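Local coordinates for protein OLD nuclease (Thermus scotoductus, PDB 6P74) that degrades linear and supercoiled double-stranded DNA in the 5'-to-3' direction as a metal-dependent exonuclease, and hydrolyses ATP in a DNA-stimulated manner, at residues A[138-142]-A[252-256]; A[150-156]-A[228-233]; A[273-279]-A[304-310]; A[155-159]-A[259-263]. One frame throughout, in Å; residues are numbered along the deposited sequence.

Contact 1 (A[138-142]-A[252-256]); sequences LDHRR and QSAIV
Leu138 ends the edge strand 135-138 of the ATPase core sheet, its extended backbone (phi/psi -95/89) hydrogen-bonded to Ile274 and Glu276 of the neighbouring strand. Its side chain points toward the helical segment 252-256 and touches it through CD2, 4.0 Å from Val256 CG1. Past Leu138 the chain turns out of the sheet in an irregular loop, and the amide of His140 is held by the carboxylate of Glu276. This is the strand-to-helix layering of a P-loop NTPase of the ABC type, in which helix 246-266 packs on the sheet and also flanks the loop at the strand's end. Arg142, whose CA lies 5.7 Å from that of Gln252, extends its side chain (chi1 m, then t, t) along the helix. Its CD lies 3.2 Å from Ser253 OG, which sits over one face of the guanidinium and is hydrogen-bonded to Met280 O; Arg142 NH2 stops 3.6 Å from Val256 CG1, near the guanidinium plane. No hydrogen bond crosses between the segments; Arg142 NH1 bonds weakly to Pro278 O.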
loop_
_atom_site.group_PDB
_atom_site.type_symbol
_atom_site.label_atom_id
_atom_site.label_comp_id
_atom_site.label_asym_id
_atom_site.label_seq_id
_atom_site.Cartn_x
_atom_site.Cartn_y
_atom_site.Cartn_z
ATOM N N LEU A 138 0.975 11.870 8.801
ATOM C CA LEU A 138 2.377 11.465 8.933
ATOM C C LEU A 138 2.451 9.943 8.917
ATOM O O LEU A 138 2.375 9.287 9.957
ATOM C CB LEU A 138 2.982 12.022 10.207
ATOM C CG LEU A 138 3.786 13.299 10.070
ATOM C CD1 LEU A 138 2.926 14.354 9.403
ATOM C CD2 LEU A 138 4.257 13.746 11.444
ATOM N N ASP A 139 2.586 9.372 7.729
ATOM C CA ASP A 139 2.771 7.934 7.633
ATOM C C ASP A 139 4.266 7.647 7.583
ATOM O O ASP A 139 5.094 8.555 7.650
ATOM C CB ASP A 139 2.021 7.369 6.426
ATOM C CG ASP A 139 2.782 7.534 5.119
ATOM O OD1 ASP A 139 3.450 8.572 4.917
ATOM O OD2 ASP A 139 2.702 6.607 4.284
ATOM N N HIS A 140 4.646 6.384 7.457
ATOM C CA HIS A 140 6.080 6.118 7.465
ATOM C C HIS A 140 6.448 6.724 6.117
ATOM O O HIS A 140 6.272 6.137 5.048
ATOM C CB HIS A 140 6.368 4.663 7.754
ATOM C CG HIS A 140 6.569 4.413 9.210
ATOM N ND1 HIS A 140 5.525 4.120 10.060
ATOM C CD2 HIS A 140 7.675 4.502 9.986
ATOM C CE1 HIS A 140 5.987 3.990 11.290
ATOM N NE2 HIS A 140 7.288 4.222 11.273
ATOM N N ARG A 141 6.966 7.951 6.196
ATOM C CA ARG A 141 7.665 8.575 5.085
ATOM C C ARG A 141 9.131 8.507 5.496
ATOM O O ARG A 141 9.986 8.121 4.693
ATOM C CB ARG A 141 7.212 10.022 4.897
ATOM C CG ARG A 141 7.982 10.821 3.869
ATOM C CD ARG A 141 7.562 12.277 3.943
ATOM N NE ARG A 141 7.995 12.899 5.195
ATOM C CZ ARG A 141 7.296 13.812 5.866
ATOM N NH1 ARG A 141 7.781 14.322 6.993
ATOM N NH2 ARG A 141 6.109 14.211 5.425
ATOM N N ARG A 142 9.426 8.865 6.750
ATOM C CA ARG A 142 10.748 8.718 7.384
ATOM C C ARG A 142 11.677 7.746 6.649
ATOM O O ARG A 142 12.177 8.033 5.555
ATOM C CB ARG A 142 10.582 8.253 8.854
ATOM C CG ARG A 142 9.970 9.304 9.809
ATOM C CD ARG A 142 9.391 8.720 11.138
ATOM N NE ARG A 142 9.072 9.766 12.135
ATOM C CZ ARG A 142 8.709 9.556 13.405
ATOM N NH1 ARG A 142 8.588 8.325 13.896
ATOM N NH2 ARG A 142 8.477 10.593 14.193
ATOM N N GLN A 252 15.824 11.310 10.652
ATOM C CA GLN A 252 14.598 11.889 10.117
ATOM C C GLN A 252 13.477 11.867 11.138
ATOM O O GLN A 252 12.632 12.774 11.143
ATOM C CB GLN A 252 14.181 11.162 8.845
ATOM C CG GLN A 252 14.903 11.681 7.620
ATOM C CD GLN A 252 14.767 10.761 6.423
ATOM O OE1 GLN A 252 14.188 9.676 6.523
ATOM N NE2 GLN A 252 15.303 11.192 5.276
ATOM N N SER A 253 13.442 10.841 11.997
ATOM C CA SER A 253 12.484 10.816 13.099
ATOM C C SER A 253 12.777 11.919 14.100
ATOM O O SER A 253 11.853 12.540 14.641
ATOM C CB SER A 253 12.521 9.465 13.807
ATOM O OG SER A 253 11.980 8.473 12.982
ATOM N N ALA A 254 14.061 12.144 14.385
ATOM C CA ALA A 254 14.444 13.215 15.289
ATOM C C ALA A 254 14.051 14.575 14.720
ATOM O O ALA A 254 13.600 15.456 15.457
ATOM C CB ALA A 254 15.947 13.146 15.571
ATOM N N ILE A 255 14.194 14.761 13.407
ATOM C CA ILE A 255 13.800 16.038 12.818
ATOM C C ILE A 255 12.292 16.242 12.916
ATOM O O ILE A 255 11.814 17.375 13.070
ATOM C CB ILE A 255 14.306 16.120 11.370
ATOM C CG1 ILE A 255 15.829 16.277 11.366
ATOM C CG2 ILE A 255 13.609 17.265 10.606
ATOM C CD1 ILE A 255 16.405 16.344 9.988
ATOM N N VAL A 256 11.516 15.168 12.845
ATOM C CA VAL A 256 10.072 15.314 12.988
ATOM C C VAL A 256 9.732 15.814 14.386
ATOM O O VAL A 256 8.903 16.716 14.552
ATOM C CB VAL A 256 9.376 13.980 12.653
ATOM C CG1 VAL A 256 7.932 13.978 13.120
ATOM C CG2 VAL A 256 9.436 13.747 11.159
#

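Contact 2 (A[150-156]-A[228-233]); sequences SIRGSIL and FNSLRL
Leu233, Arg152 and Arg232 lose the most surface where segment 150-156, extended at first and helical from Ser154, passes segment 228-233. The closest CA pairs are Ile151-Leu233 at 5.6 Å and Arg152-Arg232 at 5.1 Å. The two segments run antiparallel here, joined by a hydrogen bond from Ile151 N to Leu233 O of 3.2 Å. Leu233 (chi1 m, chi2 m) fills the space between Ile151 and the first turn of the helix: its CB lies 3.5 Å from Ile151 CG1, and its CD2 3.6 Å from CD1 of Leu156, which has chi1 t and chi2 p. Arg152 (chi1 t, chi2 p) reaches along the incoming backbone, where its NH1 donates to Leu231 O at 2.8 Å, a carbonyl near the guanidinium plane, and more weakly to Phe228 O at 3.3 Å. Asn229 O lies over one guanidinium face. The arginine thus binds the backbone of the turn at 228-231, where a 3-10 segment gives way to the strand. Arg232 contributes a weak bond from NH1 to Ser150 OG of 3.2 Å. Gly153 is the N-cap of helix 154-166, assigned as the start of the dimerization domain. Ile151 and Leu233 pack on Ile255 of helix 246-266, while Arg232 and Leu233 pair antiparallel with a strand of the second subunit, so that the sheet continues across the homodimer interface.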
loop_
_atom_site.group_PDB
_atom_site.type_symbol
_atom_site.label_atom_id
_atom_site.label_comp_id
_atom_site.label_asym_id
_atom_site.label_seq_id
_atom_site.Cartn_x
_atom_site.Cartn_y
_atom_site.Cartn_z
ATOM N N SER A 150 17.037 13.960 3.240
ATOM C CA SER A 150 16.176 15.138 3.277
ATOM C C SER A 150 14.754 14.710 3.617
ATOM O O SER A 150 14.382 13.544 3.467
ATOM C CB SER A 150 16.186 15.893 1.946
ATOM O OG SER A 150 15.220 15.348 1.065
ATOM N N ILE A 151 13.959 15.686 4.072
ATOM C CA ILE A 151 12.554 15.496 4.416
ATOM C C ILE A 151 11.759 16.657 3.832
ATOM O O ILE A 151 12.298 17.722 3.536
ATOM C CB ILE A 151 12.318 15.406 5.949
ATOM C CG1 ILE A 151 12.754 16.689 6.645
ATOM C CG2 ILE A 151 13.066 14.225 6.570
ATOM C CD1 ILE A 151 12.347 16.734 8.093
ATOM N N ARG A 152 10.457 16.437 3.663
ATOM C CA ARG A 152 9.552 17.495 3.229
ATOM C C ARG A 152 8.125 16.961 3.172
ATOM O O ARG A 152 7.905 15.765 2.956
ATOM C CB ARG A 152 9.989 18.067 1.869
ATOM C CG ARG A 152 8.976 19.013 1.194
ATOM C CD ARG A 152 8.913 20.409 1.826
ATOM N NE ARG A 152 7.653 21.100 1.521
ATOM C CZ ARG A 152 7.348 22.342 1.902
ATOM N NH1 ARG A 152 8.214 23.066 2.604
ATOM N NH2 ARG A 152 6.171 22.867 1.575
ATOM N N GLY A 153 7.153 17.838 3.381
ATOM C CA GLY A 153 5.759 17.450 3.299
ATOM C C GLY A 153 4.889 18.611 3.713
ATOM O O GLY A 153 5.374 19.672 4.121
ATOM N N SER A 154 3.578 18.399 3.597
ATOM C CA SER A 154 2.638 19.411 4.061
ATOM C C SER A 154 2.833 19.731 5.539
ATOM O O SER A 154 2.335 20.760 6.014
ATOM C CB SER A 154 1.204 18.947 3.792
ATOM O OG SER A 154 1.046 17.575 4.107
ATOM N N ILE A 155 3.566 18.880 6.268
ATOM C CA ILE A 155 3.847 19.134 7.680
ATOM C C ILE A 155 4.782 20.332 7.842
ATOM O O ILE A 155 4.507 21.265 8.609
ATOM C CB ILE A 155 4.431 17.871 8.338
ATOM C CG1 ILE A 155 4.918 18.186 9.751
ATOM C CG2 ILE A 155 5.556 17.291 7.482
ATOM C CD1 ILE A 155 3.843 18.752 10.645
ATOM N N LEU A 156 5.914 20.318 7.138
ATOM C CA LEU A 156 6.800 21.473 7.169
ATOM C C LEU A 156 6.124 22.687 6.542
ATOM O O LEU A 156 6.246 23.810 7.047
ATOM C CB LEU A 156 8.102 21.139 6.447
ATOM C CG LEU A 156 9.226 22.160 6.575
ATOM C CD1 LEU A 156 9.581 22.423 8.052
ATOM C CD2 LEU A 156 10.419 21.629 5.816
ATOM N N PHE A 228 9.242 29.099 -0.152
ATOM C CA PHE A 228 8.980 28.306 1.040
ATOM C C PHE A 228 8.155 27.043 0.760
ATOM O O PHE A 228 7.910 26.266 1.688
ATOM C CB PHE A 228 8.309 29.198 2.085
ATOM C CG PHE A 228 9.160 30.355 2.488
ATOM C CD1 PHE A 228 10.160 30.198 3.437
ATOM C CD2 PHE A 228 8.998 31.589 1.895
ATOM C CE1 PHE A 228 10.973 31.257 3.806
ATOM C CE2 PHE A 228 9.805 32.651 2.257
ATOM C CZ PHE A 228 10.795 32.486 3.218
ATOM N N ASN A 229 7.729 26.801 -0.478
ATOM C CA ASN A 229 7.053 25.557 -0.835
ATOM C C ASN A 229 8.004 24.462 -1.290
ATOM O O ASN A 229 7.563 23.332 -1.515
ATOM C CB ASN A 229 6.019 25.800 -1.938
ATOM C CG ASN A 229 4.603 25.878 -1.398
ATOM O OD1 ASN A 229 4.385 26.153 -0.210
ATOM N ND2 ASN A 229 3.628 25.640 -2.271
ATOM N N SER A 230 9.281 24.761 -1.441
ATOM C CA SER A 230 10.286 23.765 -1.776
ATOM C C SER A 230 11.344 23.631 -0.691
ATOM O O SER A 230 12.279 22.832 -0.843
ATOM C CB SER A 230 10.947 24.120 -3.116
ATOM O OG SER A 230 10.324 25.257 -3.701
ATOM N N LEU A 231 11.240 24.395 0.391
ATOM C CA LEU A 231 12.205 24.284 1.469
ATOM C C LEU A 231 12.059 22.930 2.160
ATOM O O LEU A 231 10.952 22.426 2.358
ATOM C CB LEU A 231 12.011 25.423 2.464
ATOM C CG LEU A 231 13.191 26.277 2.894
ATOM C CD1 LEU A 231 14.024 26.785 1.715
ATOM C CD2 LEU A 231 12.649 27.442 3.687
ATOM N N ARG A 232 13.190 22.331 2.509
ATOM C CA ARG A 232 13.201 21.076 3.234
ATOM C C ARG A 232 14.221 21.173 4.358
ATOM O O ARG A 232 15.050 22.083 4.387
ATOM C CB ARG A 232 13.523 19.914 2.292
ATOM C CG ARG A 232 14.455 20.308 1.169
ATOM C CD ARG A 232 14.851 19.118 0.320
ATOM N NE ARG A 232 16.122 19.350 -0.367
ATOM C CZ ARG A 232 16.722 18.455 -1.148
ATOM N NH1 ARG A 232 16.165 17.265 -1.344
ATOM N NH2 ARG A 232 17.876 18.746 -1.733
ATOM N N LEU A 233 14.132 20.251 5.311
ATOM C CA LEU A 233 15.221 20.051 6.253
ATOM C C LEU A 233 16.235 19.096 5.631
ATOM O O LEU A 233 15.862 18.096 5.015
ATOM C CB LEU A 233 14.712 19.485 7.577
ATOM C CG LEU A 233 14.152 20.434 8.636
ATOM C CD1 LEU A 233 14.942 21.719 8.690
ATOM C CD2 LEU A 233 12.676 20.686 8.413
#

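Contact 3 (A[273-279]-A[304-310]); sequences VIIEEPE and QIIYSTH
Parallel strands 273-276 and 304-308 have axes 4.5 Å apart at closest approach, crossing at -21°. They are the two strands of a beta-alpha-beta unit in the ATPase core, connected through helix 284-299. Val273 pairs with Ile305, Ile274 with Ile306, Ile275 with Tyr307 and Glu276 with Ser308. The bonds alternate: Val273 N to Gln304 O, Ile306 N to Val273 O and Ile275 N to Ile306 O, each 2.8 Å, then a weak one, Ser308 N to Ile275 O, 3.2 Å. Beyond the strand, Glu277 (phi/psi 62/56) still donates N to Ser308 O at 2.9 Å. Ile305 and Tyr307 face helix 284-299, and Val273 and Ile275 on the same side meet Phe260 of helix 246-266; on the other, Ile274 and Glu276 meet helix 34-45. Glu276, beside Thr35 of the inferred ATP site, accepts His140 N at OE2 and salt-bridges Arg39; hydrophobic Val273 to Ile275 followed by Glu276 and Glu277 is consistent with a Walker B motif. Pro278 CG sits over the Tyr307 ring face, 4.2 Å from its centroid. Ser308 OG donates to Glu277 OE2 at 3.3 Å. Glu279 takes two bonds: Thr309 OG1 to Glu279 OE1, 2.9 Å, and His310 N to Glu279 OE2, 2.8 Å.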
loop_
_atom_site.group_PDB
_atom_site.type_symbol
_atom_site.label_atom_id
_atom_site.label_comp_id
_atom_site.label_asym_id
_atom_site.label_seq_id
_atom_site.Cartn_x
_atom_site.Cartn_y
_atom_site.Cartn_z
ATOM N N VAL A 273 -3.835 15.968 13.179
ATOM C CA VAL A 273 -2.653 15.262 12.703
ATOM C C VAL A 273 -2.854 13.781 12.973
ATOM O O VAL A 273 -3.245 13.393 14.075
ATOM C CB VAL A 273 -1.370 15.755 13.401
ATOM C CG1 VAL A 273 -0.155 15.069 12.814
ATOM C CG2 VAL A 273 -1.251 17.265 13.314
ATOM N N ILE A 274 -2.586 12.963 11.977
ATOM C CA ILE A 274 -2.649 11.521 12.101
ATOM C C ILE A 274 -1.231 10.999 11.963
ATOM O O ILE A 274 -0.512 11.399 11.039
ATOM C CB ILE A 274 -3.580 10.924 11.039
ATOM C CG1 ILE A 274 -5.022 11.356 11.333
ATOM C CG2 ILE A 274 -3.416 9.422 10.979
ATOM C CD1 ILE A 274 -6.030 10.827 10.345
ATOM N N ILE A 275 -0.810 10.144 12.892
ATOM C CA ILE A 275 0.549 9.613 12.850
ATOM C C ILE A 275 0.496 8.103 12.913
ATOM O O ILE A 275 -0.145 7.521 13.798
ATOM C CB ILE A 275 1.437 10.182 13.963
ATOM C CG1 ILE A 275 1.409 11.700 13.904
ATOM C CG2 ILE A 275 2.883 9.720 13.765
ATOM C CD1 ILE A 275 2.148 12.375 15.012
ATOM N N GLU A 276 1.120 7.479 11.933
ATOM C CA GLU A 276 1.352 6.044 11.918
ATOM C C GLU A 276 2.618 5.778 12.732
ATOM O O GLU A 276 3.718 6.115 12.286
ATOM C CB GLU A 276 1.503 5.605 10.469
ATOM C CG GLU A 276 1.208 4.190 10.163
ATOM C CD GLU A 276 1.462 3.898 8.694
ATOM O OE1 GLU A 276 0.567 3.315 8.044
ATOM O OE2 GLU A 276 2.553 4.276 8.193
ATOM N N GLU A 277 2.462 5.229 13.962
ATOM C CA GLU A 277 3.576 4.825 14.823
ATOM C C GLU A 277 4.547 5.904 15.287
ATOM O O GLU A 277 5.761 5.786 15.084
ATOM C CB GLU A 277 4.385 3.713 14.167
ATOM C CG GLU A 277 3.959 2.373 14.625
ATOM C CD GLU A 277 3.159 1.658 13.591
ATOM O OE1 GLU A 277 3.763 1.319 12.548
ATOM O OE2 GLU A 277 1.943 1.443 13.825
ATOM N N PRO A 278 4.060 6.958 15.936
ATOM C CA PRO A 278 4.960 8.041 16.342
ATOM C C PRO A 278 6.278 7.640 16.955
ATOM O O PRO A 278 7.206 8.460 16.990
ATOM C CB PRO A 278 4.120 8.857 17.322
ATOM C CG PRO A 278 3.080 7.878 17.853
ATOM C CD PRO A 278 2.829 6.900 16.777
ATOM N N GLU A 279 6.392 6.400 17.419
ATOM C CA GLU A 279 7.602 5.983 18.095
ATOM C C GLU A 279 8.730 5.690 17.136
ATOM O O GLU A 279 9.884 5.663 17.571
ATOM C CB GLU A 279 7.360 4.734 18.950
ATOM C CG GLU A 279 6.984 3.479 18.135
ATOM C CD GLU A 279 5.457 3.330 17.931
ATOM O OE1 GLU A 279 4.744 4.364 18.021
ATOM O OE2 GLU A 279 4.980 2.184 17.706
ATOM N N GLN A 304 -5.197 18.247 17.342
ATOM C CA GLN A 304 -5.712 16.932 17.670
ATOM C C GLN A 304 -4.764 15.907 17.065
ATOM O O GLN A 304 -4.395 16.029 15.893
ATOM C CB GLN A 304 -7.137 16.760 17.134
ATOM C CG GLN A 304 -7.588 15.309 17.080
ATOM C CD GLN A 304 -8.970 15.153 16.486
ATOM O OE1 GLN A 304 -9.288 15.770 15.459
ATOM N NE2 GLN A 304 -9.808 14.319 17.125
ATOM N N ILE A 305 -4.348 14.918 17.862
ATOM C CA ILE A 305 -3.412 13.883 17.410
ATOM C C ILE A 305 -4.123 12.540 17.423
ATOM O O ILE A 305 -4.626 12.100 18.467
ATOM C CB ILE A 305 -2.141 13.819 18.279
ATOM C CG1 ILE A 305 -1.467 15.180 18.357
ATOM C CG2 ILE A 305 -1.153 12.827 17.694
ATOM C CD1 ILE A 305 -0.864 15.602 17.034
ATOM N N ILE A 306 -4.141 11.876 16.277
ATOM C CA ILE A 306 -4.695 10.542 16.146
ATOM C C ILE A 306 -3.572 9.652 15.647
ATOM O O ILE A 306 -2.948 9.962 14.628
ATOM C CB ILE A 306 -5.882 10.516 15.172
ATOM C CG1 ILE A 306 -7.012 11.415 15.674
ATOM C CG2 ILE A 306 -6.356 9.080 14.911
ATOM C CD1 ILE A 306 -8.131 11.567 14.649
ATOM N N TYR A 307 -3.311 8.548 16.349
ATOM C CA TYR A 307 -2.197 7.717 15.919
ATOM C C TYR A 307 -2.412 6.251 16.266
ATOM O O TYR A 307 -3.113 5.907 17.223
ATOM C CB TYR A 307 -0.887 8.215 16.522
ATOM C CG TYR A 307 -0.865 8.272 18.025
ATOM C CD1 TYR A 307 -0.579 7.141 18.774
ATOM C CD2 TYR A 307 -1.103 9.455 18.694
ATOM C CE1 TYR A 307 -0.543 7.185 20.140
ATOM C CE2 TYR A 307 -1.059 9.516 20.055
ATOM C CZ TYR A 307 -0.774 8.374 20.779
ATOM O OH TYR A 307 -0.731 8.423 22.154
ATOM N N SER A 308 -1.829 5.392 15.434
ATOM C CA SER A 308 -1.557 4.007 15.780
ATOM C C SER A 308 -0.196 3.938 16.472
ATOM O O SER A 308 0.686 4.765 16.228
ATOM C CB SER A 308 -1.592 3.115 14.537
ATOM O OG SER A 308 -0.612 3.492 13.576
ATOM N N THR A 309 -0.047 2.971 17.379
ATOM C CA THR A 309 1.204 2.813 18.110
ATOM C C THR A 309 1.383 1.372 18.559
ATOM O O THR A 309 0.412 0.638 18.780
ATOM C CB THR A 309 1.275 3.729 19.339
ATOM O OG1 THR A 309 2.613 3.760 19.828
ATOM C CG2 THR A 309 0.377 3.209 20.444
ATOM N N HIS A 310 2.650 0.980 18.690
ATOM C CA HIS A 310 3.052 -0.273 19.315
ATOM C C HIS A 310 3.807 -0.045 20.609
ATOM O O HIS A 310 4.288 -1.011 21.213
ATOM C CB HIS A 310 3.936 -1.086 18.370
ATOM C CG HIS A 310 3.181 -1.798 17.300
ATOM N ND1 HIS A 310 2.573 -3.019 17.509
ATOM C CD2 HIS A 310 2.938 -1.470 16.008
ATOM C CE1 HIS A 310 1.982 -3.409 16.395
ATOM N NE2 HIS A 310 2.190 -2.489 15.468
#

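Contact 4 (A[155-159]-A[259-263]); sequences ILGRL and IFEAF
Helical segments 155-159 and 259-263 run in roughly the same direction, their axes 10.5 Å apart at closest approach and inclined by 28°, with CA pairs Leu156-Ile259 at 7.2 Å and Leu159-Phe263 at 6.6 Å. Aliphatic packing lines the groove between them: Ile155 CG1 meets Ile259 CG2 at 3.9 Å, and Leu159 CD1 meets Ala262 CB at 3.9 Å. Ile155 and Leu159, four residues apart and both t,p, supply most of the first helix's share of the contact. Aromatic contacts centre on Phe263 (chi1 m), whose ring leans across the gap. Leu159 CD1 makes a CH-pi contact over its face, 4.1 Å from the centroid, while Ile155 CD1 approaches Phe263 CE2 at the edge, 3.3 Å away. Arg158 passes its aliphatic part by the same ring, Arg158 CG to Phe263 CZ 4.1 Å, but its polar end is engaged by Lys269 O and Glu268. The helices are assigned to the dimerization and ATPase domains respectively; with no hydrogen bond between these segments, their join rests on nonpolar shape fit rather than directional bonds.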
loop_
_atom_site.group_PDB
_atom_site.type_symbol
_atom_site.label_atom_id
_atom_site.label_comp_id
_atom_site.label_asym_id
_atom_site.label_seq_id
_atom_site.Cartn_x
_atom_site.Cartn_y
_atom_site.Cartn_z
ATOM N N ILE A 155 3.566 18.880 6.268
ATOM C CA ILE A 155 3.847 19.134 7.680
ATOM C C ILE A 155 4.782 20.332 7.842
ATOM O O ILE A 155 4.507 21.265 8.609
ATOM C CB ILE A 155 4.431 17.871 8.338
ATOM C CG1 ILE A 155 4.918 18.186 9.751
ATOM C CG2 ILE A 155 5.556 17.291 7.482
ATOM C CD1 ILE A 155 3.843 18.752 10.645
ATOM N N LEU A 156 5.914 20.318 7.138
ATOM C CA LEU A 156 6.800 21.473 7.169
ATOM C C LEU A 156 6.124 22.687 6.542
ATOM O O LEU A 156 6.246 23.810 7.047
ATOM C CB LEU A 156 8.102 21.139 6.447
ATOM C CG LEU A 156 9.226 22.160 6.575
ATOM C CD1 LEU A 156 9.581 22.423 8.052
ATOM C CD2 LEU A 156 10.419 21.629 5.816
ATOM N N GLY A 157 5.379 22.468 5.453
ATOM C CA GLY A 157 4.635 23.558 4.837
ATOM C C GLY A 157 3.733 24.283 5.815
ATOM O O GLY A 157 3.653 25.515 5.807
ATOM N N ARG A 158 3.037 23.535 6.674
ATOM C CA ARG A 158 2.187 24.212 7.644
ATOM C C ARG A 158 3.030 24.991 8.648
ATOM O O ARG A 158 2.611 26.059 9.109
ATOM C CB ARG A 158 1.257 23.199 8.324
ATOM C CG ARG A 158 0.426 23.742 9.478
ATOM C CD ARG A 158 -0.466 24.914 9.053
ATOM N NE ARG A 158 -1.108 25.576 10.197
ATOM C CZ ARG A 158 -0.537 26.519 10.956
ATOM N NH1 ARG A 158 0.708 26.930 10.715
ATOM N NH2 ARG A 158 -1.212 27.058 11.967
ATOM N N LEU A 159 4.240 24.508 8.952
ATOM C CA LEU A 159 5.106 25.237 9.877
ATOM C C LEU A 159 5.522 26.592 9.309
ATOM O O LEU A 159 5.544 27.598 10.033
ATOM C CB LEU A 159 6.341 24.400 10.218
ATOM C CG LEU A 159 7.338 25.005 11.214
ATOM C CD1 LEU A 159 6.721 25.200 12.593
ATOM C CD2 LEU A 159 8.601 24.147 11.324
ATOM N N ILE A 259 10.298 19.389 14.488
ATOM C CA ILE A 259 9.251 20.172 13.834
ATOM C C ILE A 259 8.087 20.385 14.789
ATOM O O ILE A 259 7.577 21.500 14.935
ATOM C CB ILE A 259 8.794 19.507 12.519
ATOM C CG1 ILE A 259 9.835 19.710 11.413
ATOM C CG2 ILE A 259 7.471 20.110 12.033
ATOM C CD1 ILE A 259 9.758 18.640 10.366
ATOM N N PHE A 260 7.675 19.327 15.487
ATOM C CA PHE A 260 6.565 19.472 16.420
ATOM C C PHE A 260 6.918 20.365 17.595
ATOM O O PHE A 260 6.053 21.074 18.118
ATOM C CB PHE A 260 6.113 18.103 16.904
ATOM C CG PHE A 260 5.132 17.453 15.982
ATOM C CD1 PHE A 260 3.770 17.685 16.126
ATOM C CD2 PHE A 260 5.566 16.618 14.964
ATOM C CE1 PHE A 260 2.858 17.087 15.277
ATOM C CE2 PHE A 260 4.657 16.020 14.117
ATOM C CZ PHE A 260 3.304 16.259 14.270
ATOM N N GLU A 261 8.177 20.345 18.025
ATOM C CA GLU A 261 8.604 21.274 19.058
ATOM C C GLU A 261 8.562 22.714 18.561
ATOM O O GLU A 261 8.255 23.624 19.342
ATOM C CB GLU A 261 9.998 20.883 19.557
ATOM C CG GLU A 261 10.662 21.867 20.529
ATOM C CD GLU A 261 9.904 22.068 21.847
ATOM O OE1 GLU A 261 9.020 21.246 22.154
ATOM O OE2 GLU A 261 10.196 23.062 22.569
ATOM N N ALA A 262 8.842 22.955 17.273
ATOM C CA ALA A 262 8.697 24.320 16.774
ATOM C C ALA A 262 7.224 24.743 16.757
ATOM O O ALA A 262 6.895 25.872 17.136
ATOM C CB ALA A 262 9.324 24.452 15.388
ATOM N N PHE A 263 6.320 23.842 16.349
ATOM C CA PHE A 263 4.887 24.138 16.410
ATOM C C PHE A 263 4.470 24.594 17.798
ATOM O O PHE A 263 3.743 25.578 17.951
ATOM C CB PHE A 263 4.073 22.911 16.021
ATOM C CG PHE A 263 3.867 22.753 14.545
ATOM C CD1 PHE A 263 3.433 23.806 13.773
ATOM C CD2 PHE A 263 4.084 21.529 13.933
ATOM C CE1 PHE A 263 3.235 23.644 12.415
ATOM C CE2 PHE A 263 3.897 21.371 12.578
ATOM C CZ PHE A 263 3.474 22.424 11.821
#

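All four contacts lie within residues 138-310, and contacts 2 and 4 involve the region assigned to the dimerization domain. Contact 2 is nested within the loop closed by contact 1, contact 4 alternates with contact 1, and contact 3 follows in series. Contacts 1 and 4 use helix 246-266, whereas contacts 2 and 4 share helix 154-166 with Ile155 and Leu156. Contact 3 joins two adjacent inner strands of the mixed ATPase sheet, its centre about 11 Å from that of contact 1 and about 20 Å from that of contact 2. Helix 246-266 packs on this sheet through Phe260 and on the second subunit through Ala254, Ile255, Glu261 and Ala262, linking the nucleotide-binding core with the dimer interface.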